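Local coordinates for Abbfa_003403 (PDB 4ZXH), which acts as a four-domain nonribosomal peptide synthetase, probably activating an amino acid, condensing it with an upstream acyl group and releasing the product, at residues A[21-26]-A[294-299]; A[197-202]-A[331-336]; A[277-282]-A[352-357]; A[303-308]-A[321-326]. All coordinates share one frame; numbering follows the deposited sequence.

Contact 1 of 4, residues A[21-26]-A[294-299]; sequences SEQLGI and LGQFVN. With PNS (4'-phosphopantetheine), chain B.
The flat carboxamide of Gln296 bonds the carbonyl oxygen of Glu22 in the plane of the amide. The bond from Gln296 NE2 to Glu22 O is 2.9 Å long and nearly straight, at 171°. On the acceptor side, NE2 sits above the carbonyl plane of Glu22. The same NE2 gives a second bond to Val298 O, 2.9 Å away, this time along a lone pair. Gln296 OE1 takes a weak bond from Val298 N. The bend at chi2 (32°) folds the amide back onto its own loop, and the NE2 bonds mainly fix its rotation. The Gln23 amide is turned 54° from it and binds Gln84 and Ala148 instead. Between these two side chains contact is aliphatic, CG of Gln23 lying 3.8 Å from CG of Gln296. Glu22 lays CB near NE2 and sends its carboxylate to Tyr183, whose ring meets Phe297 edge-to-face. Gln296 also touches His147, in the HHxxxD motif that marks condensation domain active sites. On the helix, Gly25 CA comes 3.2 Å from O35 of the phosphopantetheine. The contact lays the start of helix 21-32 against the loop joining strands 275-279 and 302-306.

Contact 2 of 4, residues A[197-202]-A[331-336]; sequences ESLIFW and QKIAFS. With PNS (4'-phosphopantetheine), chain B.
Ile333 is the side chain that fills this contact. Its CB faces the indole of Trp202 obliquely, with CB 4.0 Å from Trp202 CD1. From there the chain forks. CG1 lies anti to the carbonyl carbon (chi1 -60°) and presses on the helix backbone side, where Ile333 CG1 is 3.5 Å from Ser198 CB. CG2 lies anti to the backbone N and crosses the end of Leu199, with Ile333 CG2 4.2 Å from Leu199 CD1. The tip, Ile333 CD1, turns back to within 4.1 Å of Ser198 CB. Lys332 reaches over the rim of this patch, its CE 3.4 Å from Ser198 OG. That hydroxyl is hydrogen-bonded to His330, and the indole NE1 of Trp202 is bonded to the His330 carbonyl, so the polar groups of the helix are tied to His330, just ahead of Gln331. Ala334 then takes the N-cap position of helix 335-342. The start of this helix lines the pantetheine passage of the condensation domain, and the phosphopantetheine, which Ser1008 N of the carrier domain also hydrogen-bonds, runs past it. CD2 of Phe335 is 3.5 Å from C37 of the phosphopantetheine, whose O35 lies at the ring edge, in plane. Ser336 CB is 3.7 Å from the prosthetic group's C30. On the other segment, Phe201 CD2 sits over the centre of one Trp202 face. Asn299 bonds Gln331 O, Ile333 O and Phe335 N and so spans the loop.

Contact 3 of 4, residues A[277-282]-A[352-357]; sequences VIATPV and PLAQIG
A single water is the best-held polar atom here, gripped by three hydrogen bonds. It donates to Val277 O at 3.1 Å and accepts from Gln355 N at 2.5 Å. A third, weak bond goes to Gln355 OE1, which the bend of that side chain at chi2 (87°) brings round to the water. The water so joins one backbone to the other where they are too far apart to bond directly. The next link is direct. Ala279 N donates to Ile356 O across 2.8 Å, at 172°, and the donor lies in the carbonyl plane. The same oxygen also receives a CA-H...O contact from Ile278 CA, 3.5 Å away. Ala279 and Gly357 form one beta bridge of parallel sense, where Gly357 CA approaches Ala279 O at 3.2 Å. Apolar groups pack beside this seam. Ala354 CB lies 3.8 Å from Val277 CG1, which stands anti to its backbone N, and also 3.8 Å from Ala279 CB. Before it, Leu353 has positive phi (68°) at the centre of a classic gamma turn, with Ala354 N bonded to Pro352 O. Leu353 O faces Val277 CG1. Pro281 and Pro352 touch the phosphopantetheine, and the Ala279 side chain lies about 4 Å from it, so this seam borders the cofactor passage. Helix 255-271 packs on Ile278, helix 335-342 packs on Leu353, and strand 302-306 pairs with 275-279, while the bridge joins that pair to the edge strand 356-360.

Contact 4 of 4, residues A[303-308]-A[321-326]; sequences IHMDID and QEQLRQ
Gln323 makes the central link, donating from NE2 to the backbone O of His304 at 2.6 Å. The N-H...O angle is 159°. The oxygen lies close to the Gln323 amide plane, but NE2 stands above the carbonyl plane of His304 rather than on a lone pair. Two neighbours flank the amide. Met305, bent at chi2 and chi3, brings SD to 3.5 Å from Gln323 OE1, and Ile303 places CG2 3.8 Å from Gln323 NE2. Further along, Ile303 CG1 meets Leu324 CD1 loosely at 4.4 Å. What positions the amide is its chain: CG is anti to the backbone N (chi1 -171°) and the rest runs extended, so it spans the gap between helix and strand. CB of His304 points away from the helix, and ND1 bonds Ala205 O. The arrangement packs helix 313-329 of the condensation domain against the strand that precedes it, 302-306, with the Gln323 side chain as a polar tie to the strand backbone. Strand 303-306 and helix 321-326 run roughly antiparallel, at 148°, with their axes 9.6 Å apart. Met305 also packs on Phe316 and Val320 earlier in helix 313-329. Tyr264 of helix 255-271 bonds Ile303 O, and strand 275-279 pairs antiparallel with strand 302-306.

Overall arrangement
All four contacts are buried and belong to the condensation domain. Contacts 1 and 2 both reach the phosphopantetheine and share Asn299 as a joint. Their chemistry differs: contact 1 turns on a glutamine gripping backbone carbonyls, contact 2 on apolar packing round one isoleucine. Contacts 3 and 4 share the antiparallel pair of strands 275-279 and 302-306, linked where Ile303 N approaches Ile278 O. Contact 3 uses backbone and water bonds beside the cofactor. In contact 4 the side chain of Ile303 is about 11 Å from the phosphopantetheine, and the outer side of the helix, at Arg325, is exposed. Phe335 of contact 2 packs on Pro352 and Leu353 of contact 3.

Contact 1 of 4, residues A[21-26]-A[294-299]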
# COMPACT_ATOMS: atom_id res chain seq x y z
N SER A 21 -5.18 -18.45 -22.64
CA SER A 21 -5.02 -18.05 -21.23
C SER A 21 -3.58 -17.63 -20.88
O SER A 21 -3.37 -16.81 -19.97
CB SER A 21 -5.47 -19.19 -20.32
OG SER A 21 -6.88 -19.34 -20.38
N GLU A 22 -2.59 -18.16 -21.60
CA GLU A 22 -1.20 -17.76 -21.40
C GLU A 22 -0.95 -16.33 -21.86
O GLU A 22 0.03 -15.71 -21.46
CB GLU A 22 -0.26 -18.70 -22.14
CG GLU A 22 -0.27 -20.13 -21.64
CD GLU A 22 -1.35 -20.96 -22.30
OE1 GLU A 22 -2.37 -20.38 -22.69
OE2 GLU A 22 -1.14 -22.18 -22.48
N GLN A 23 -1.83 -15.83 -22.72
CA GLN A 23 -1.72 -14.48 -23.24
C GLN A 23 -2.49 -13.46 -22.39
O GLN A 23 -2.12 -12.29 -22.30
CB GLN A 23 -2.25 -14.44 -24.67
CG GLN A 23 -1.25 -14.81 -25.75
CD GLN A 23 -1.91 -14.88 -27.11
OE1 GLN A 23 -2.93 -15.55 -27.28
NE2 GLN A 23 -1.37 -14.15 -28.07
N LEU A 24 -3.58 -13.92 -21.78
CA LEU A 24 -4.47 -13.05 -21.03
C LEU A 24 -3.75 -12.25 -19.95
O LEU A 24 -3.94 -11.04 -19.84
CB LEU A 24 -5.58 -13.90 -20.41
CG LEU A 24 -6.45 -13.33 -19.31
CD1 LEU A 24 -7.14 -12.10 -19.80
CD2 LEU A 24 -7.45 -14.40 -18.88
N GLY A 25 -2.91 -12.91 -19.17
CA GLY A 25 -2.23 -12.24 -18.07
C GLY A 25 -1.30 -11.13 -18.53
O GLY A 25 -1.31 -10.04 -17.96
N ILE A 26 -0.48 -11.40 -19.53
CA ILE A 26 0.41 -10.36 -20.04
C ILE A 26 -0.40 -9.21 -20.63
O ILE A 26 -0.13 -8.03 -20.35
CB ILE A 26 1.33 -10.86 -21.14
CG1 ILE A 26 2.02 -12.18 -20.75
CG2 ILE A 26 2.27 -9.76 -21.53
CD1 ILE A 26 2.90 -12.08 -19.58
N LEU A 294 5.29 -20.84 -33.51
CA LEU A 294 5.43 -19.53 -32.92
C LEU A 294 4.21 -19.24 -32.02
O LEU A 294 3.10 -19.63 -32.34
CB LEU A 294 5.54 -18.47 -33.99
CG LEU A 294 6.70 -18.57 -34.94
CD1 LEU A 294 6.48 -17.57 -36.04
CD2 LEU A 294 7.97 -18.27 -34.20
N GLY A 295 4.44 -18.58 -30.90
CA GLY A 295 3.34 -18.19 -30.03
C GLY A 295 3.76 -17.98 -28.60
O GLY A 295 4.93 -18.12 -28.26
N GLN A 296 2.79 -17.63 -27.75
CA GLN A 296 3.06 -17.41 -26.34
C GLN A 296 2.46 -18.56 -25.53
O GLN A 296 1.25 -18.64 -25.30
CB GLN A 296 2.52 -16.03 -25.93
CG GLN A 296 2.25 -15.70 -24.46
CD GLN A 296 3.16 -16.37 -23.46
OE1 GLN A 296 4.31 -16.69 -23.74
NE2 GLN A 296 2.64 -16.55 -22.25
N PHE A 297 3.34 -19.48 -25.13
CA PHE A 297 2.95 -20.77 -24.56
C PHE A 297 3.45 -20.91 -23.12
O PHE A 297 3.13 -21.87 -22.43
CB PHE A 297 3.51 -21.93 -25.40
CG PHE A 297 2.93 -22.01 -26.78
CD1 PHE A 297 1.68 -22.59 -26.99
CD2 PHE A 297 3.64 -21.53 -27.87
CE1 PHE A 297 1.14 -22.67 -28.27
CE2 PHE A 297 3.10 -21.60 -29.15
CZ PHE A 297 1.86 -22.18 -29.36
N VAL A 298 4.23 -19.93 -22.69
CA VAL A 298 4.83 -19.93 -21.37
C VAL A 298 3.80 -19.70 -20.27
O VAL A 298 3.03 -18.75 -20.33
CB VAL A 298 5.90 -18.83 -21.29
CG1 VAL A 298 6.18 -18.43 -19.87
CG2 VAL A 298 7.16 -19.30 -21.98
N ASN A 299 3.77 -20.58 -19.26
CA ASN A 299 2.85 -20.43 -18.13
C ASN A 299 3.57 -20.30 -16.78
O ASN A 299 4.47 -21.07 -16.46
CB ASN A 299 1.87 -21.61 -18.08
CG ASN A 299 0.72 -21.38 -17.10
OD1 ASN A 299 0.19 -20.26 -16.97
ND2 ASN A 299 0.33 -22.45 -16.41
O23 PNS B . -6.05 -9.92 -10.91
P24 PNS B . -6.61 -10.72 -12.06
O25 PNS B . -7.72 -11.69 -11.79
O27 PNS B . -5.35 -11.55 -12.64
C28 PNS B . -4.16 -10.87 -13.03
C29 PNS B . -3.18 -11.89 -13.59
C30 PNS B . -3.91 -12.57 -14.75
C31 PNS B . -2.83 -12.91 -12.50
C32 PNS B . -1.89 -11.17 -14.03
O33 PNS B . -1.53 -10.26 -12.98
C34 PNS B . -0.79 -12.18 -14.33
O35 PNS B . -0.90 -13.02 -15.22
N36 PNS B . 0.32 -12.12 -13.61
C37 PNS B . 1.43 -13.03 -13.82
C38 PNS B . 2.65 -12.20 -14.18
C39 PNS B . 3.53 -12.97 -15.12
O40 PNS B . 3.04 -13.69 -15.98
N41 PNS B . 4.83 -12.79 -14.92
C42 PNS B . 5.93 -13.38 -15.64
C43 PNS B . 7.10 -13.06 -14.73
S44 PNS B . 7.41 -14.52 -13.73

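Contact 2 of 4, residues A[197-202]-A[331-336]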
# COMPACT_ATOMS: atom_id res chain seq x y z
N GLU A 197 -9.01 -31.79 -10.90
CA GLU A 197 -7.98 -32.26 -9.98
C GLU A 197 -6.77 -31.33 -9.93
O GLU A 197 -6.25 -31.04 -8.86
CB GLU A 197 -7.54 -33.68 -10.34
N SER A 198 -6.34 -30.84 -11.09
CA SER A 198 -5.22 -29.90 -11.13
C SER A 198 -5.57 -28.57 -10.47
O SER A 198 -4.74 -27.96 -9.82
CB SER A 198 -4.77 -29.66 -12.58
OG SER A 198 -4.39 -30.88 -13.20
N LEU A 199 -6.81 -28.12 -10.63
CA LEU A 199 -7.24 -26.87 -10.01
C LEU A 199 -7.32 -27.00 -8.49
O LEU A 199 -6.99 -26.06 -7.77
CB LEU A 199 -8.60 -26.45 -10.56
CG LEU A 199 -9.04 -25.01 -10.28
CD1 LEU A 199 -7.93 -24.02 -10.63
CD2 LEU A 199 -10.27 -24.73 -11.11
N ILE A 200 -7.76 -28.15 -8.01
CA ILE A 200 -7.79 -28.41 -6.59
C ILE A 200 -6.37 -28.41 -6.01
O ILE A 200 -6.14 -27.84 -4.94
CB ILE A 200 -8.47 -29.75 -6.29
CG1 ILE A 200 -9.92 -29.70 -6.76
CG2 ILE A 200 -8.40 -30.08 -4.81
CD1 ILE A 200 -10.53 -31.06 -6.99
N PHE A 201 -5.44 -29.04 -6.73
CA PHE A 201 -4.04 -29.09 -6.30
C PHE A 201 -3.50 -27.70 -5.97
O PHE A 201 -2.95 -27.49 -4.89
CB PHE A 201 -3.17 -29.73 -7.38
CG PHE A 201 -1.69 -29.67 -7.07
CD1 PHE A 201 -1.06 -30.73 -6.45
CD2 PHE A 201 -0.94 -28.55 -7.41
CE1 PHE A 201 0.31 -30.69 -6.17
CE2 PHE A 201 0.43 -28.50 -7.13
CZ PHE A 201 1.05 -29.57 -6.51
N TRP A 202 -3.66 -26.77 -6.91
CA TRP A 202 -3.15 -25.41 -6.73
C TRP A 202 -3.89 -24.67 -5.64
O TRP A 202 -3.31 -23.90 -4.87
CB TRP A 202 -3.25 -24.63 -8.04
CG TRP A 202 -2.29 -25.08 -9.07
CD1 TRP A 202 -2.60 -25.62 -10.28
CD2 TRP A 202 -0.87 -25.04 -8.99
NE1 TRP A 202 -1.44 -25.92 -10.97
CE2 TRP A 202 -0.37 -25.58 -10.20
CE3 TRP A 202 0.04 -24.60 -8.03
CZ2 TRP A 202 0.99 -25.68 -10.46
CZ3 TRP A 202 1.39 -24.72 -8.28
CH2 TRP A 202 1.85 -25.25 -9.49
N GLN A 331 0.71 -28.48 -14.48
CA GLN A 331 1.14 -27.22 -15.07
C GLN A 331 0.21 -26.76 -16.18
O GLN A 331 0.35 -25.66 -16.69
CB GLN A 331 2.55 -27.36 -15.62
CG GLN A 331 2.59 -27.99 -16.99
CD GLN A 331 3.98 -28.30 -17.44
OE1 GLN A 331 4.70 -29.06 -16.78
NE2 GLN A 331 4.40 -27.69 -18.55
N LYS A 332 -0.75 -27.61 -16.56
CA LYS A 332 -1.66 -27.26 -17.64
C LYS A 332 -2.56 -26.07 -17.26
O LYS A 332 -2.95 -25.29 -18.13
CB LYS A 332 -2.51 -28.48 -18.07
CG LYS A 332 -3.32 -29.20 -16.97
CD LYS A 332 -3.78 -30.58 -17.49
CE LYS A 332 -4.71 -31.34 -16.54
NZ LYS A 332 -6.08 -30.77 -16.44
N ILE A 333 -2.86 -25.94 -15.97
CA ILE A 333 -3.69 -24.84 -15.47
C ILE A 333 -2.97 -23.50 -15.58
O ILE A 333 -1.87 -23.33 -15.04
CB ILE A 333 -4.09 -25.06 -14.00
CG1 ILE A 333 -4.89 -26.35 -13.85
CG2 ILE A 333 -4.91 -23.91 -13.50
CD1 ILE A 333 -6.02 -26.47 -14.86
N ALA A 334 -3.59 -22.55 -16.28
CA ALA A 334 -2.99 -21.23 -16.50
C ALA A 334 -2.95 -20.44 -15.21
O ALA A 334 -3.85 -20.57 -14.37
CB ALA A 334 -3.74 -20.46 -17.54
N PHE A 335 -1.90 -19.64 -15.04
CA PHE A 335 -1.73 -18.87 -13.82
C PHE A 335 -2.95 -18.01 -13.55
O PHE A 335 -3.38 -17.88 -12.41
CB PHE A 335 -0.48 -18.01 -13.90
CG PHE A 335 -0.17 -17.28 -12.63
CD1 PHE A 335 0.14 -17.99 -11.48
CD2 PHE A 335 -0.18 -15.90 -12.58
CE1 PHE A 335 0.41 -17.34 -10.31
CE2 PHE A 335 0.10 -15.24 -11.42
CZ PHE A 335 0.40 -15.96 -10.27
N SER A 336 -3.52 -17.43 -14.60
CA SER A 336 -4.68 -16.56 -14.44
C SER A 336 -5.86 -17.34 -13.89
O SER A 336 -6.64 -16.84 -13.11
CB SER A 336 -5.07 -15.90 -15.78
OG SER A 336 -5.52 -16.86 -16.72
O23 PNS B . -6.05 -9.92 -10.91
P24 PNS B . -6.61 -10.72 -12.06
O25 PNS B . -7.72 -11.69 -11.79
O27 PNS B . -5.35 -11.55 -12.64
C28 PNS B . -4.16 -10.87 -13.03
C29 PNS B . -3.18 -11.89 -13.59
C30 PNS B . -3.91 -12.57 -14.75
C31 PNS B . -2.83 -12.91 -12.50
C32 PNS B . -1.89 -11.17 -14.03
O33 PNS B . -1.53 -10.26 -12.98
C34 PNS B . -0.79 -12.18 -14.33
O35 PNS B . -0.90 -13.02 -15.22
N36 PNS B . 0.32 -12.12 -13.61
C37 PNS B . 1.43 -13.03 -13.82
C38 PNS B . 2.65 -12.20 -14.18
C39 PNS B . 3.53 -12.97 -15.12
O40 PNS B . 3.04 -13.69 -15.98
N41 PNS B . 4.83 -12.79 -14.92
C42 PNS B . 5.93 -13.38 -15.64
C43 PNS B . 7.10 -13.06 -14.73
S44 PNS B . 7.41 -14.52 -13.73

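Contact 3 of 4, residues A[277-282]-A[352-357]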
# COMPACT_ATOMS: atom_id res chain seq x y z
N VAL A 277 6.87 -17.86 -1.37
CA VAL A 277 6.41 -18.25 -2.70
C VAL A 277 7.36 -17.75 -3.79
O VAL A 277 7.77 -16.60 -3.78
CB VAL A 277 5.01 -17.72 -2.99
CG1 VAL A 277 4.57 -18.14 -4.38
CG2 VAL A 277 4.04 -18.22 -1.96
N ILE A 278 7.70 -18.64 -4.73
CA ILE A 278 8.51 -18.27 -5.89
C ILE A 278 7.84 -18.72 -7.19
O ILE A 278 7.50 -19.89 -7.34
CB ILE A 278 9.91 -18.90 -5.82
CG1 ILE A 278 10.69 -18.36 -4.63
CG2 ILE A 278 10.69 -18.61 -7.09
CD1 ILE A 278 12.14 -18.78 -4.63
N ALA A 279 7.66 -17.78 -8.12
CA ALA A 279 7.05 -18.11 -9.42
C ALA A 279 8.10 -18.67 -10.36
O ALA A 279 9.22 -18.17 -10.39
CB ALA A 279 6.39 -16.87 -10.04
N THR A 280 7.74 -19.71 -11.13
CA THR A 280 8.62 -20.31 -12.14
C THR A 280 7.92 -20.64 -13.46
O THR A 280 7.25 -21.65 -13.57
CB THR A 280 9.25 -21.63 -11.69
OG1 THR A 280 9.80 -21.49 -10.38
CG2 THR A 280 10.35 -22.01 -12.66
N PRO A 281 8.07 -19.78 -14.46
CA PRO A 281 7.67 -20.05 -15.84
C PRO A 281 8.04 -21.44 -16.35
O PRO A 281 9.16 -21.89 -16.11
CB PRO A 281 8.46 -19.00 -16.62
CG PRO A 281 8.44 -17.82 -15.70
CD PRO A 281 8.50 -18.38 -14.28
N VAL A 282 7.10 -22.09 -17.03
CA VAL A 282 7.40 -23.32 -17.74
C VAL A 282 7.17 -23.10 -19.24
O VAL A 282 6.32 -22.31 -19.64
CB VAL A 282 6.55 -24.49 -17.24
CG1 VAL A 282 6.78 -24.69 -15.77
CG2 VAL A 282 5.07 -24.26 -17.54
N PRO A 352 -0.19 -10.65 -7.98
CA PRO A 352 -0.96 -11.62 -7.17
C PRO A 352 -0.18 -12.89 -6.86
O PRO A 352 0.54 -13.36 -7.74
CB PRO A 352 -2.16 -11.94 -8.07
CG PRO A 352 -2.33 -10.72 -8.90
CD PRO A 352 -0.96 -10.15 -9.14
N LEU A 353 -0.32 -13.43 -5.64
CA LEU A 353 0.23 -14.76 -5.26
C LEU A 353 1.76 -14.89 -5.18
O LEU A 353 2.27 -15.55 -4.27
CB LEU A 353 -0.26 -15.84 -6.22
CG LEU A 353 -1.76 -16.09 -6.17
CD1 LEU A 353 -2.07 -17.32 -7.02
CD2 LEU A 353 -2.25 -16.26 -4.72
N ALA A 354 2.48 -14.30 -6.13
CA ALA A 354 3.94 -14.37 -6.13
C ALA A 354 4.57 -13.05 -6.57
O ALA A 354 4.13 -12.44 -7.56
CB ALA A 354 4.42 -15.49 -7.04
N GLN A 355 5.61 -12.63 -5.87
CA GLN A 355 6.31 -11.41 -6.23
C GLN A 355 7.80 -11.66 -6.47
O GLN A 355 8.57 -10.73 -6.69
CB GLN A 355 6.14 -10.36 -5.15
CG GLN A 355 4.68 -10.00 -4.86
CD GLN A 355 4.04 -10.91 -3.84
OE1 GLN A 355 4.65 -11.26 -2.82
NE2 GLN A 355 2.79 -11.31 -4.10
N ILE A 356 8.19 -12.93 -6.39
CA ILE A 356 9.57 -13.36 -6.57
C ILE A 356 9.56 -14.40 -7.67
O ILE A 356 8.68 -15.26 -7.69
CB ILE A 356 10.17 -13.99 -5.28
CG1 ILE A 356 9.83 -13.17 -4.04
CG2 ILE A 356 11.68 -14.20 -5.43
CD1 ILE A 356 10.35 -11.78 -4.09
N GLY A 357 10.53 -14.34 -8.57
CA GLY A 357 10.56 -15.31 -9.66
C GLY A 357 11.92 -15.91 -9.91
O GLY A 357 12.95 -15.35 -9.53
O HOH W 1 6.36 -13.88 -3.90

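Contact 4 of 4, residues A[303-308]-A[321-326]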
# COMPACT_ATOMS: atom_id res chain seq x y z
N ILE A 303 5.29 -21.79 -6.69
CA ILE A 303 5.69 -22.82 -5.74
C ILE A 303 5.78 -22.24 -4.34
O ILE A 303 6.67 -21.44 -4.04
CB ILE A 303 7.04 -23.45 -6.09
CG1 ILE A 303 7.08 -23.89 -7.56
CG2 ILE A 303 7.32 -24.60 -5.17
CD1 ILE A 303 5.98 -24.81 -7.92
N HIS A 304 4.85 -22.64 -3.48
CA HIS A 304 4.84 -22.18 -2.09
C HIS A 304 5.48 -23.25 -1.22
O HIS A 304 4.95 -24.36 -1.10
CB HIS A 304 3.41 -21.86 -1.65
CG HIS A 304 3.25 -21.65 -0.18
ND1 HIS A 304 2.08 -21.95 0.48
CD2 HIS A 304 4.10 -21.17 0.76
CE1 HIS A 304 2.22 -21.67 1.77
NE2 HIS A 304 3.44 -21.20 1.96
N MET A 305 6.64 -22.93 -0.64
CA MET A 305 7.40 -23.84 0.23
C MET A 305 7.22 -23.46 1.69
O MET A 305 7.29 -22.28 2.04
CB MET A 305 8.90 -23.82 -0.09
CG MET A 305 9.34 -24.40 -1.44
SD MET A 305 9.19 -26.18 -1.57
CE MET A 305 9.94 -26.67 -0.01
N ASP A 306 7.00 -24.44 2.54
CA ASP A 306 7.08 -24.18 3.97
C ASP A 306 8.46 -24.61 4.42
O ASP A 306 8.72 -25.80 4.55
CB ASP A 306 5.98 -24.91 4.73
CG ASP A 306 5.83 -24.40 6.16
OD1 ASP A 306 6.72 -23.67 6.63
OD2 ASP A 306 4.80 -24.72 6.80
N ILE A 307 9.36 -23.65 4.60
CA ILE A 307 10.71 -23.93 5.09
C ILE A 307 10.69 -24.49 6.50
O ILE A 307 10.07 -23.90 7.39
CB ILE A 307 11.61 -22.69 5.13
CG1 ILE A 307 11.54 -21.93 3.81
CG2 ILE A 307 13.05 -23.10 5.44
CD1 ILE A 307 12.00 -22.72 2.67
N ASP A 308 11.38 -25.61 6.68
CA ASP A 308 11.67 -26.14 8.00
C ASP A 308 13.17 -25.99 8.27
O ASP A 308 13.97 -26.75 7.74
CB ASP A 308 11.23 -27.61 8.07
CG ASP A 308 11.54 -28.27 9.40
OD1 ASP A 308 11.77 -27.57 10.41
OD2 ASP A 308 11.56 -29.52 9.41
N GLN A 321 12.71 -30.45 -4.88
CA GLN A 321 12.65 -31.21 -6.11
C GLN A 321 11.34 -31.99 -6.18
O GLN A 321 10.73 -32.08 -7.25
CB GLN A 321 13.85 -32.16 -6.22
CG GLN A 321 13.93 -32.88 -7.55
CD GLN A 321 14.08 -31.93 -8.72
OE1 GLN A 321 15.10 -31.25 -8.85
NE2 GLN A 321 13.06 -31.87 -9.57
N GLU A 322 10.89 -32.51 -5.05
CA GLU A 322 9.65 -33.28 -5.00
C GLU A 322 8.41 -32.38 -5.15
O GLU A 322 7.46 -32.75 -5.84
CB GLU A 322 9.57 -34.09 -3.69
CG GLU A 322 8.28 -34.93 -3.53
CD GLU A 322 8.11 -36.04 -4.57
OE1 GLU A 322 9.01 -36.25 -5.43
OE2 GLU A 322 7.06 -36.73 -4.53
N GLN A 323 8.40 -31.21 -4.53
CA GLN A 323 7.23 -30.36 -4.70
C GLN A 323 7.23 -29.77 -6.10
O GLN A 323 6.18 -29.47 -6.67
CB GLN A 323 7.17 -29.26 -3.63
CG GLN A 323 5.86 -28.51 -3.64
CD GLN A 323 5.71 -27.61 -2.45
OE1 GLN A 323 6.14 -27.95 -1.34
NE2 GLN A 323 5.09 -26.44 -2.66
N LEU A 324 8.42 -29.61 -6.66
CA LEU A 324 8.54 -29.19 -8.05
C LEU A 324 7.98 -30.28 -8.98
O LEU A 324 7.18 -29.99 -9.89
CB LEU A 324 9.99 -28.86 -8.37
CG LEU A 324 10.26 -28.17 -9.70
CD1 LEU A 324 9.69 -26.77 -9.69
CD2 LEU A 324 11.74 -28.15 -10.01
N ARG A 325 8.36 -31.54 -8.74
CA ARG A 325 7.91 -32.65 -9.59
C ARG A 325 6.39 -32.77 -9.59
O ARG A 325 5.78 -32.92 -10.64
CB ARG A 325 8.53 -33.98 -9.15
CG ARG A 325 8.00 -35.19 -9.93
CD ARG A 325 8.68 -36.51 -9.57
NE ARG A 325 8.26 -37.02 -8.26
CZ ARG A 325 7.28 -37.90 -8.07
NH1 ARG A 325 6.60 -38.37 -9.11
NH2 ARG A 325 6.98 -38.30 -6.85
N GLN A 326 5.80 -32.72 -8.40
CA GLN A 326 4.34 -32.80 -8.28
C GLN A 326 3.69 -31.62 -8.99
O GLN A 326 2.71 -31.80 -9.72
CB GLN A 326 3.91 -32.86 -6.80
CG GLN A 326 4.35 -34.12 -6.08
CD GLN A 326 3.73 -35.38 -6.65
OE1 GLN A 326 2.52 -35.45 -6.87
NE2 GLN A 326 4.56 -36.39 -6.90